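Long-range contacts in aldehyde dehydrogenase (Burkholderia vietnamiensis, PDB 5KF0), which binds NADPH and probably oxidises aldehydes to carboxylic acids with a nicotinamide dinucleotide as cofactor: residues A19-Y24 with L206-F211; S156-F161 with L233-S238; L176-P181 with Y469-M474. All blocks are in the same frame, centred on the assembly; numbering follows the deposited sequence.

Contact 1. Residues A19-Y24 with L206-F211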
loop_
_atom_site.group_PDB
_atom_site.type_symbol
_atom_site.label_atom_id
_atom_site.label_comp_id
_atom_site.label_asym_id
_atom_site.label_seq_id
_atom_site.Cartn_x
_atom_site.Cartn_y
_atom_site.Cartn_z
ATOM N N ALA A 19 -8.018 29.646 -21.012
ATOM C CA ALA A 19 -8.732 28.449 -21.467
ATOM C C ALA A 19 -8.024 27.812 -22.662
ATOM O O ALA A 19 -8.602 27.595 -23.733
ATOM C CB ALA A 19 -10.192 28.767 -21.786
ATOM N N ASN A 20 -6.739 27.546 -22.469
ATOM C CA ASN A 20 -5.840 26.795 -23.331
ATOM C C ASN A 20 -5.310 27.595 -24.513
ATOM O O ASN A 20 -4.527 27.030 -25.272
ATOM C CB ASN A 20 -6.460 25.516 -23.926
ATOM C CG ASN A 20 -7.073 24.587 -22.885
ATOM O OD1 ASN A 20 -7.661 25.018 -21.885
ATOM N ND2 ASN A 20 -6.964 23.285 -23.144
ATOM N N GLU A 21 -5.720 28.851 -24.725
ATOM C CA GLU A 21 -5.383 29.552 -25.959
ATOM C C GLU A 21 -4.678 30.876 -25.684
ATOM O O GLU A 21 -4.945 31.553 -24.689
ATOM C CB GLU A 21 -6.652 29.778 -26.816
ATOM C CG GLU A 21 -7.297 28.439 -27.218
ATOM C CD GLU A 21 -8.479 28.575 -28.178
ATOM O OE1 GLU A 21 -9.612 28.205 -27.800
ATOM O OE2 GLU A 21 -8.273 29.044 -29.306
ATOM N N ALA A 22 -3.777 31.241 -26.597
ATOM C CA ALA A 22 -2.973 32.450 -26.437
ATOM C C ALA A 22 -3.806 33.707 -26.657
ATOM O O ALA A 22 -4.576 33.799 -27.621
ATOM C CB ALA A 22 -1.811 32.442 -27.424
ATOM N N VAL A 23 -3.635 34.686 -25.765
ATOM C CA VAL A 23 -4.298 35.985 -25.868
ATOM C C VAL A 23 -3.237 37.069 -25.727
ATOM O O VAL A 23 -2.636 37.221 -24.653
ATOM C CB VAL A 23 -5.400 36.172 -24.814
ATOM C CG1 VAL A 23 -6.074 37.525 -24.998
ATOM C CG2 VAL A 23 -6.420 35.044 -24.885
ATOM N N TYR A 24 -3.016 37.830 -26.796
ATOM C CA TYR A 24 -2.063 38.944 -26.771
ATOM C C TYR A 24 -2.772 40.224 -26.312
ATOM O O TYR A 24 -2.905 41.206 -27.044
ATOM C CB TYR A 24 -1.417 39.112 -28.146
ATOM C CG TYR A 24 -0.420 38.019 -28.490
ATOM C CD1 TYR A 24 0.919 38.144 -28.138
ATOM C CD2 TYR A 24 -0.818 36.867 -29.162
ATOM C CE1 TYR A 24 1.834 37.155 -28.443
ATOM C CE2 TYR A 24 0.097 35.869 -29.469
ATOM C CZ TYR A 24 1.420 36.025 -29.109
ATOM O OH TYR A 24 2.348 35.051 -29.404
ATOM N N LEU A 206 -6.138 18.813 -24.813
ATOM C CA LEU A 206 -6.862 18.990 -23.563
ATOM C C LEU A 206 -8.181 19.716 -23.805
ATOM O O LEU A 206 -8.252 20.607 -24.663
ATOM C CB LEU A 206 -6.022 19.797 -22.577
ATOM C CG LEU A 206 -4.865 19.050 -21.935
ATOM C CD1 LEU A 206 -3.916 20.054 -21.283
ATOM C CD2 LEU A 206 -5.411 18.058 -20.910
ATOM N N PRO A 207 -9.236 19.382 -23.057
ATOM C CA PRO A 207 -10.499 20.123 -23.179
ATOM C C PRO A 207 -10.284 21.603 -22.899
ATOM O O PRO A 207 -9.490 21.974 -22.038
ATOM C CB PRO A 207 -11.393 19.479 -22.111
ATOM C CG PRO A 207 -10.767 18.144 -21.812
ATOM C CD PRO A 207 -9.299 18.301 -22.061
ATOM N N LYS A 208 -11.003 22.455 -23.635
ATOM C CA LYS A 208 -10.887 23.886 -23.412
ATOM C C LYS A 208 -11.328 24.241 -21.999
ATOM O O LYS A 208 -12.373 23.778 -21.518
ATOM C CB LYS A 208 -11.718 24.661 -24.434
ATOM C CG LYS A 208 -11.093 24.679 -25.816
ATOM C CD LYS A 208 -9.569 24.761 -25.752
ATOM C CE LYS A 208 -8.937 25.078 -27.106
ATOM N NZ LYS A 208 -8.493 23.867 -27.843
ATOM N N GLY A 209 -10.503 25.048 -21.323
ATOM C CA GLY A 209 -10.667 25.347 -19.918
ATOM C C GLY A 209 -9.843 24.478 -18.989
ATOM O O GLY A 209 -9.840 24.728 -17.776
ATOM N N ALA A 210 -9.161 23.456 -19.516
ATOM C CA ALA A 210 -8.274 22.655 -18.675
ATOM C C ALA A 210 -7.202 23.508 -18.017
ATOM O O ALA A 210 -6.799 23.223 -16.883
ATOM C CB ALA A 210 -7.610 21.545 -19.498
ATOM N N PHE A 211 -6.726 24.552 -18.689
ATOM C CA PHE A 211 -5.699 25.366 -18.056
ATOM C C PHE A 211 -5.778 26.809 -18.520
ATOM O O PHE A 211 -6.207 27.108 -19.638
ATOM C CB PHE A 211 -4.295 24.805 -18.326
ATOM C CG PHE A 211 -3.806 25.017 -19.733
ATOM C CD1 PHE A 211 -3.001 26.103 -20.037
ATOM C CD2 PHE A 211 -4.124 24.112 -20.745
ATOM C CE1 PHE A 211 -2.534 26.299 -21.332
ATOM C CE2 PHE A 211 -3.649 24.292 -22.048
ATOM C CZ PHE A 211 -2.848 25.388 -22.336
#
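N20 carries most of this contact, its side-chain amide laid against segment 206-211, which leads from helix 192-202 into strand 211-213. Hydrogen bonds come first. The backbone N of N20 donates to F211 O at 2.9 Å. The carbonyl of the amide serves the turn: N20 OD1 accepts from G209 N at 2.9 Å, with the donor 48° out of the carbonyl plane, and more weakly from F211 N at 3.4 Å. On the other branch, N20 ND2 gives a weak bond to P207 O at 3.1 Å. That same P207 O takes the N-H of A210, closing the type II beta turn P207-A210, whose third residue, G209, has the positive phi usual there. With chi1 at -53°, CG of N20 sits beside its own backbone N, and both amide ends can reach the turn.

Van der Waals contact centres on the ring of F211. CA of N20 stands over one face, 3.8 Å from the ring centroid, a CH-pi contact, while CG of N20 comes to 3.5 Å from CE2 of F211; amide and ring planes are 34° apart. A19 rests its CB on the backbone of G209.

Charge plays a lesser part at the solvent side. K208 bends at chi2 and passes CD beside CB of N20, and its NZ stays 4.5 Å from OE1 of E21, beyond a salt bridge.

One buried amide thus answers polar backbone groups of a turn, tying the start of strand 21-23 to the entrance of strand 211-213.

Contact 2. Residues S156-F161 with L233-S238. With NDP (NADPH dihydro-nicotinamide-adenine-dinucleotide phosphate), chain E.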
loop_
_atom_site.group_PDB
_atom_site.type_symbol
_atom_site.label_atom_id
_atom_site.label_comp_id
_atom_site.label_asym_id
_atom_site.label_seq_id
_atom_site.Cartn_x
_atom_site.Cartn_y
_atom_site.Cartn_z
ATOM N N SER A 156 -6.392 26.544 -7.934
ATOM C CA SER A 156 -5.692 27.819 -8.021
ATOM C C SER A 156 -4.238 27.592 -7.618
ATOM O O SER A 156 -3.964 27.114 -6.512
ATOM C CB SER A 156 -6.341 28.858 -7.105
ATOM O OG SER A 156 -5.587 30.065 -7.114
ATOM N N PHE A 157 -3.310 27.944 -8.507
ATOM C CA PHE A 157 -1.883 27.692 -8.324
ATOM C C PHE A 157 -1.128 29.015 -8.349
ATOM O O PHE A 157 -1.293 29.803 -9.285
ATOM C CB PHE A 157 -1.331 26.787 -9.436
ATOM C CG PHE A 157 -1.846 25.371 -9.393
ATOM C CD1 PHE A 157 -2.277 24.797 -8.195
ATOM C CD2 PHE A 157 -1.872 24.603 -10.555
ATOM C CE1 PHE A 157 -2.735 23.481 -8.169
ATOM C CE2 PHE A 157 -2.311 23.286 -10.532
ATOM C CZ PHE A 157 -2.749 22.725 -9.338
ATOM N N ILE A 158 -0.283 29.242 -7.343
ATOM C CA ILE A 158 0.550 30.441 -7.261
ATOM C C ILE A 158 1.987 29.999 -7.006
ATOM O O ILE A 158 2.231 29.214 -6.081
ATOM C CB ILE A 158 0.070 31.377 -6.134
ATOM C CG1 ILE A 158 -1.337 31.914 -6.422
ATOM C CG2 ILE A 158 1.065 32.534 -5.946
ATOM C CD1 ILE A 158 -1.945 32.694 -5.238
ATOM N N SER A 159 2.936 30.506 -7.802
ATOM C CA SER A 159 4.321 30.055 -7.741
ATOM C C SER A 159 5.286 31.224 -7.587
ATOM O O SER A 159 4.939 32.374 -7.877
ATOM C CB SER A 159 4.671 29.235 -8.998
ATOM O OG SER A 159 4.423 29.951 -10.204
ATOM N N PRO A 160 6.531 30.960 -7.124
ATOM C CA PRO A 160 7.452 32.059 -6.800
ATOM C C PRO A 160 8.491 32.308 -7.876
ATOM O O PRO A 160 8.492 31.660 -8.930
ATOM C CB PRO A 160 8.110 31.573 -5.512
ATOM C CG PRO A 160 8.269 30.092 -5.802
ATOM C CD PRO A 160 7.022 29.679 -6.579
ATOM N N PHE A 161 9.403 33.250 -7.615
ATOM C CA PHE A 161 10.318 33.671 -8.670
ATOM C C PHE A 161 11.511 32.743 -8.838
ATOM O O PHE A 161 12.140 32.771 -9.897
ATOM C CB PHE A 161 10.845 35.095 -8.413
ATOM C CG PHE A 161 12.032 35.151 -7.457
ATOM C CD1 PHE A 161 13.333 34.992 -7.918
ATOM C CD2 PHE A 161 11.827 35.364 -6.100
ATOM C CE1 PHE A 161 14.418 35.032 -7.033
ATOM C CE2 PHE A 161 12.891 35.416 -5.222
ATOM C CZ PHE A 161 14.191 35.257 -5.689
ATOM N N LEU A 233 -6.479 25.879 -3.175
ATOM C CA LEU A 233 -5.417 26.851 -3.401
ATOM C C LEU A 233 -4.116 26.177 -3.007
ATOM O O LEU A 233 -3.982 25.707 -1.872
ATOM C CB LEU A 233 -5.624 28.124 -2.579
ATOM C CG LEU A 233 -4.376 29.012 -2.438
ATOM C CD1 LEU A 233 -4.004 29.672 -3.771
ATOM C CD2 LEU A 233 -4.579 30.080 -1.366
ATOM N N SER A 234 -3.173 26.094 -3.938
ATOM C CA SER A 234 -1.848 25.567 -3.628
ATOM C C SER A 234 -0.844 26.673 -3.915
ATOM O O SER A 234 -0.673 27.082 -5.068
ATOM C CB SER A 234 -1.554 24.292 -4.420
ATOM O OG SER A 234 -0.248 23.813 -4.134
ATOM N N PHE A 235 -0.203 27.156 -2.853
ATOM C CA PHE A 235 0.633 28.349 -2.869
ATOM C C PHE A 235 2.063 27.969 -2.526
ATOM O O PHE A 235 2.305 27.302 -1.513
ATOM C CB PHE A 235 0.106 29.389 -1.866
ATOM C CG PHE A 235 1.053 30.551 -1.644
ATOM C CD1 PHE A 235 0.976 31.680 -2.440
ATOM C CD2 PHE A 235 2.027 30.496 -0.647
ATOM C CE1 PHE A 235 1.856 32.745 -2.249
ATOM C CE2 PHE A 235 2.912 31.551 -0.451
ATOM C CZ PHE A 235 2.823 32.681 -1.255
ATOM N N THR A 236 3.008 28.385 -3.372
ATOM C CA THR A 236 4.433 28.285 -3.065
ATOM C C THR A 236 5.024 29.690 -3.065
ATOM O O THR A 236 4.953 30.399 -4.081
ATOM C CB THR A 236 5.160 27.383 -4.070
ATOM O OG1 THR A 236 4.558 26.078 -4.062
ATOM C CG2 THR A 236 6.647 27.247 -3.690
ATOM N N GLY A 237 5.596 30.092 -1.932
ATOM C CA GLY A 237 6.094 31.449 -1.794
ATOM C C GLY A 237 6.469 31.723 -0.349
ATOM O O GLY A 237 6.708 30.794 0.423
ATOM N N SER A 238 6.493 33.009 0.003
ATOM C CA SER A 238 7.001 33.414 1.309
ATOM C C SER A 238 6.005 33.079 2.422
ATOM O O SER A 238 4.782 33.103 2.217
ATOM C CB SER A 238 7.312 34.908 1.333
ATOM O OG SER A 238 6.137 35.698 1.212
HETATM P PA NDP E . 6.439 35.836 -2.617
HETATM O O1A NDP E . 5.667 35.377 -1.426
HETATM O O2A NDP E . 6.871 37.299 -2.511
HETATM O O5B NDP E . 5.632 35.637 -3.971
HETATM C C5B NDP E . 5.268 34.282 -4.336
HETATM C C4B NDP E . 4.076 34.331 -5.254
HETATM O O4B NDP E . 2.919 34.786 -4.517
HETATM C C3B NDP E . 4.216 35.287 -6.446
HETATM O O3B NDP E . 3.531 34.764 -7.581
HETATM C C2B NDP E . 3.492 36.531 -5.931
HETATM O O2B NDP E . 2.974 37.397 -6.963
HETATM C C1B NDP E . 2.331 35.859 -5.221
HETATM N N9A NDP E . 1.628 36.713 -4.272
HETATM C C8A NDP E . 2.149 37.508 -3.286
HETATM N N7A NDP E . 1.241 38.111 -2.553
HETATM C C5A NDP E . 0.041 37.683 -3.099
HETATM C C6A NDP E . -1.303 37.949 -2.771
HETATM N N6A NDP E . -1.683 38.775 -1.788
HETATM N N1A NDP E . -2.260 37.341 -3.508
HETATM C C2A NDP E . -1.893 36.534 -4.505
HETATM N N3A NDP E . -0.662 36.212 -4.912
HETATM C C4A NDP E . 0.264 36.824 -4.163
HETATM O O3 NDP E . 7.717 34.908 -2.790
HETATM P PN NDP E . 8.961 34.951 -3.782
HETATM O O1N NDP E . 8.482 34.928 -5.187
HETATM O O2N NDP E . 9.804 36.135 -3.384
HETATM O O5D NDP E . 9.742 33.601 -3.497
HETATM C C5D NDP E . 10.611 33.376 -2.375
HETATM C C4D NDP E . 9.836 32.672 -1.290
HETATM O O4D NDP E . 9.306 31.417 -1.794
HETATM C C3D NDP E . 10.705 32.322 -0.079
HETATM O O3D NDP E . 10.048 32.566 1.160
HETATM C C2D NDP E . 10.990 30.838 -0.304
HETATM O O2D NDP E . 11.355 30.082 0.845
HETATM C C1D NDP E . 9.668 30.378 -0.904
HETATM N N1N NDP E . 9.897 29.126 -1.615
HETATM C C2N NDP E . 9.291 27.956 -1.222
HETATM C C3N NDP E . 9.606 26.759 -1.755
HETATM C C7N NDP E . 8.887 25.509 -1.389
HETATM O O7N NDP E . 8.752 24.640 -2.262
HETATM N N7N NDP E . 8.481 25.339 -0.132
HETATM C C4N NDP E . 10.731 26.650 -2.722
HETATM C C5N NDP E . 11.068 27.980 -3.305
HETATM C C6N NDP E . 10.709 29.103 -2.711
HETATM P P2B NDP E . 3.900 38.578 -7.625
HETATM O O1X NDP E . 5.286 38.406 -7.128
HETATM O O2X NDP E . 3.676 38.394 -9.097
HETATM O O3X NDP E . 3.289 39.892 -7.186
#
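Strands 156-158 and 233-236 run side by side and parallel, their axes 4.9 Å apart and 4° from alignment, with S156 facing L233, F157 facing S234 and I158 facing F235. They are central neighbours in the Rossmann-like sheet of the cofactor-binding domain of aldehyde dehydrogenases. Three backbone bonds join them: S234 N to S156 O (2.9 Å), I158 N to S234 O (3.2 Å) and T236 N to I158 O, all close to straight.

One sheet face carries S156, I158, L233 and F235. CG2 of I158 meets CD1 of F235 at 3.6 Å and also reaches O4B of the adenosine ribose of the bound NADPH, while CD1 of I158 touches both CD1 of L233 and the adenine near N3A. F235 brings its ring edge to the same O4B, its CG anti to the backbone N (chi1 170°). I158 and F235 thus pack against the adenosine ribose, and I158 also against the adenine. On the other face, CB of S234 approaches F157 CD1 obliquely, and the hydroxyls of S234 and T236 both bond to K171 NZ of helix 164-178.

At and beyond the strand ends the two segments hold the dinucleotide. S159 O accepts from the adenosine-ribose hydroxyl O3B at 2.8 Å, and P160 packs its CD against T236 O, with CB beside O5D. F161 N donates to O1N of the nicotinamide-side phosphate. T236 CG2, anti to its backbone N, lies 3.6 Å from C3N of the nicotinamide. S238, at the N-cap of helix 239-248, grips the adenosine-side phosphate twice: its N reaches O1A at 2.9 Å and its OG the same oxygen at 2.7 Å.

Contact 3. Residues L176-P181 with Y469-M474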
loop_
_atom_site.group_PDB
_atom_site.type_symbol
_atom_site.label_atom_id
_atom_site.label_comp_id
_atom_site.label_asym_id
_atom_site.label_seq_id
_atom_site.Cartn_x
_atom_site.Cartn_y
_atom_site.Cartn_z
ATOM N N LEU A 176 -2.621 17.702 -13.977
ATOM C CA LEU A 176 -2.958 16.993 -15.213
ATOM C C LEU A 176 -3.105 15.496 -14.965
ATOM O O LEU A 176 -4.035 14.858 -15.487
ATOM C CB LEU A 176 -1.885 17.260 -16.273
ATOM C CG LEU A 176 -1.798 18.719 -16.735
ATOM C CD1 LEU A 176 -0.490 18.961 -17.477
ATOM C CD2 LEU A 176 -2.980 19.064 -17.626
ATOM N N ALA A 177 -2.206 14.923 -14.153
ATOM C CA ALA A 177 -2.306 13.508 -13.812
ATOM C C ALA A 177 -3.612 13.210 -13.095
ATOM O O ALA A 177 -4.239 12.166 -13.335
ATOM C CB ALA A 177 -1.124 13.092 -12.930
ATOM N N ALA A 178 -4.032 14.112 -12.204
ATOM C CA ALA A 178 -5.230 13.897 -11.395
ATOM C C ALA A 178 -6.514 14.237 -12.133
ATOM O O ALA A 178 -7.585 13.800 -11.703
ATOM C CB ALA A 178 -5.170 14.736 -10.116
ATOM N N GLY A 179 -6.436 15.010 -13.212
ATOM C CA GLY A 179 -7.621 15.390 -13.953
ATOM C C GLY A 179 -8.286 16.670 -13.502
ATOM O O GLY A 179 -9.500 16.819 -13.685
ATOM N N CYS A 180 -7.517 17.634 -12.935
ATOM C CA CYS A 180 -8.052 18.908 -12.447
ATOM C C CYS A 180 -7.784 20.020 -13.438
ATOM O O CYS A 180 -6.622 20.218 -13.829
ATOM C CB CYS A 180 -7.404 19.302 -11.125
ATOM S SG CYS A 180 -7.803 18.279 -9.730
ATOM N N PRO A 181 -8.796 20.796 -13.825
ATOM C CA PRO A 181 -8.521 22.093 -14.453
ATOM C C PRO A 181 -7.813 22.997 -13.453
ATOM O O PRO A 181 -8.026 22.900 -12.239
ATOM C CB PRO A 181 -9.920 22.633 -14.790
ATOM C CG PRO A 181 -10.874 21.466 -14.586
ATOM C CD PRO A 181 -10.225 20.627 -13.525
ATOM N N TYR A 469 1.946 12.996 -3.626
ATOM C CA TYR A 469 1.339 13.708 -2.510
ATOM C C TYR A 469 0.504 14.872 -3.010
ATOM O O TYR A 469 -0.564 15.150 -2.456
ATOM C CB TYR A 469 2.466 14.114 -1.538
ATOM C CG TYR A 469 3.380 12.916 -1.400
ATOM C CD1 TYR A 469 4.589 12.842 -2.092
ATOM C CD2 TYR A 469 2.980 11.805 -0.665
ATOM C CE1 TYR A 469 5.384 11.701 -2.030
ATOM C CE2 TYR A 469 3.765 10.670 -0.605
ATOM C CZ TYR A 469 4.958 10.626 -1.271
ATOM O OH TYR A 469 5.731 9.491 -1.202
ATOM N N ALA A 470 0.943 15.509 -4.097
ATOM C CA ALA A 470 0.120 16.526 -4.737
ATOM C C ALA A 470 -1.163 15.928 -5.315
ATOM O O ALA A 470 -2.237 16.528 -5.195
ATOM C CB ALA A 470 0.941 17.231 -5.815
ATOM N N ILE A 471 -1.074 14.748 -5.937
ATOM C CA ILE A 471 -2.271 14.080 -6.457
ATOM C C ILE A 471 -3.273 13.828 -5.335
ATOM O O ILE A 471 -4.483 14.006 -5.520
ATOM C CB ILE A 471 -1.889 12.774 -7.183
ATOM C CG1 ILE A 471 -1.194 13.087 -8.507
ATOM C CG2 ILE A 471 -3.136 11.906 -7.442
ATOM C CD1 ILE A 471 -0.647 11.832 -9.215
ATOM N N GLU A 472 -2.790 13.416 -4.157
ATOM C CA GLU A 472 -3.696 13.205 -3.030
ATOM C C GLU A 472 -4.443 14.485 -2.675
ATOM O O GLU A 472 -5.658 14.461 -2.436
ATOM C CB GLU A 472 -2.929 12.676 -1.813
ATOM C CG GLU A 472 -3.854 12.268 -0.688
ATOM C CD GLU A 472 -3.142 11.832 0.568
ATOM O OE1 GLU A 472 -1.898 11.937 0.630
ATOM O OE2 GLU A 472 -3.843 11.382 1.501
ATOM N N ASP A 473 -3.739 15.625 -2.639
ATOM C CA ASP A 473 -4.411 16.872 -2.290
ATOM C C ASP A 473 -5.343 17.353 -3.393
ATOM O O ASP A 473 -6.316 18.062 -3.110
ATOM C CB ASP A 473 -3.384 17.964 -1.978
ATOM C CG ASP A 473 -2.756 17.796 -0.614
ATOM O OD1 ASP A 473 -3.407 17.214 0.275
ATOM O OD2 ASP A 473 -1.612 18.243 -0.432
ATOM N N MET A 474 -5.061 17.001 -4.643
ATOM C CA MET A 474 -5.855 17.431 -5.783
ATOM C C MET A 474 -6.979 16.464 -6.106
ATOM O O MET A 474 -7.609 16.589 -7.162
ATOM C CB MET A 474 -4.954 17.615 -7.004
ATOM C CG MET A 474 -3.929 18.714 -6.790
ATOM S SD MET A 474 -2.771 18.874 -8.156
ATOM C CE MET A 474 -1.610 19.988 -7.375
#
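I471 on helix 467-473 reaches across to the last turn of helix 164-178. Its CB places CG2 anti to the backbone N, and this methyl lies 4.4 Å from CB of A178. The other branch, CG1, stands beside the backbone N (chi1 -72°) and continues extended to CD1, which touches CB of A177 at 4.0 Å. The two neighbouring alanines thus receive one methyl each.

Of the M474 side chain, just past its helix, CB makes the contact: it sits 4.2 Å from CB of A178 and 4.0 Å from SG of C180. Beyond CB the extended chain leaves this segment and packs on P174 and A175. C180 also brings SG to 3.1 Å from the carbonyl O of M474, its CB directed toward the other segment. The contact is small and buried, made of aliphatic carbons, a sulfur and one carbonyl.

G179 ends helix 164-178 as the C-prime residue of a Schellman motif, with C180 N bonded to A175 O and a weaker bond from G179 N to L176 O. The chain then enters strand 182-185, parallel and next to strand 155-158, and helix 164-178 is the crossover of this right-handed beta-alpha-beta unit, the element from which Rossmann-like domains are built.

The four segments 19-24, 156-161, 176-181 and 206-211 precede 233-238 and 469-474 in the chain, and the pairings of the three contacts interleave. Contacts 1 and 2 have centres about 20 Å apart and do not touch; the centre of contact 3 is about 18 Å from that of contact 1 and about 15 Å from that of contact 2, yet its atoms touch both. P181 packs on G209 and A210 of contact 1, and the tip of M474 on F157 of contact 2. One six-stranded sheet relates them: contact 2 joins two inner strands, contact 1 reaches the edge strand 211-213, and contact 3 sits at the end of a helix between two strands. Segments far apart in sequence are thereby brought together in the cofactor-binding domain.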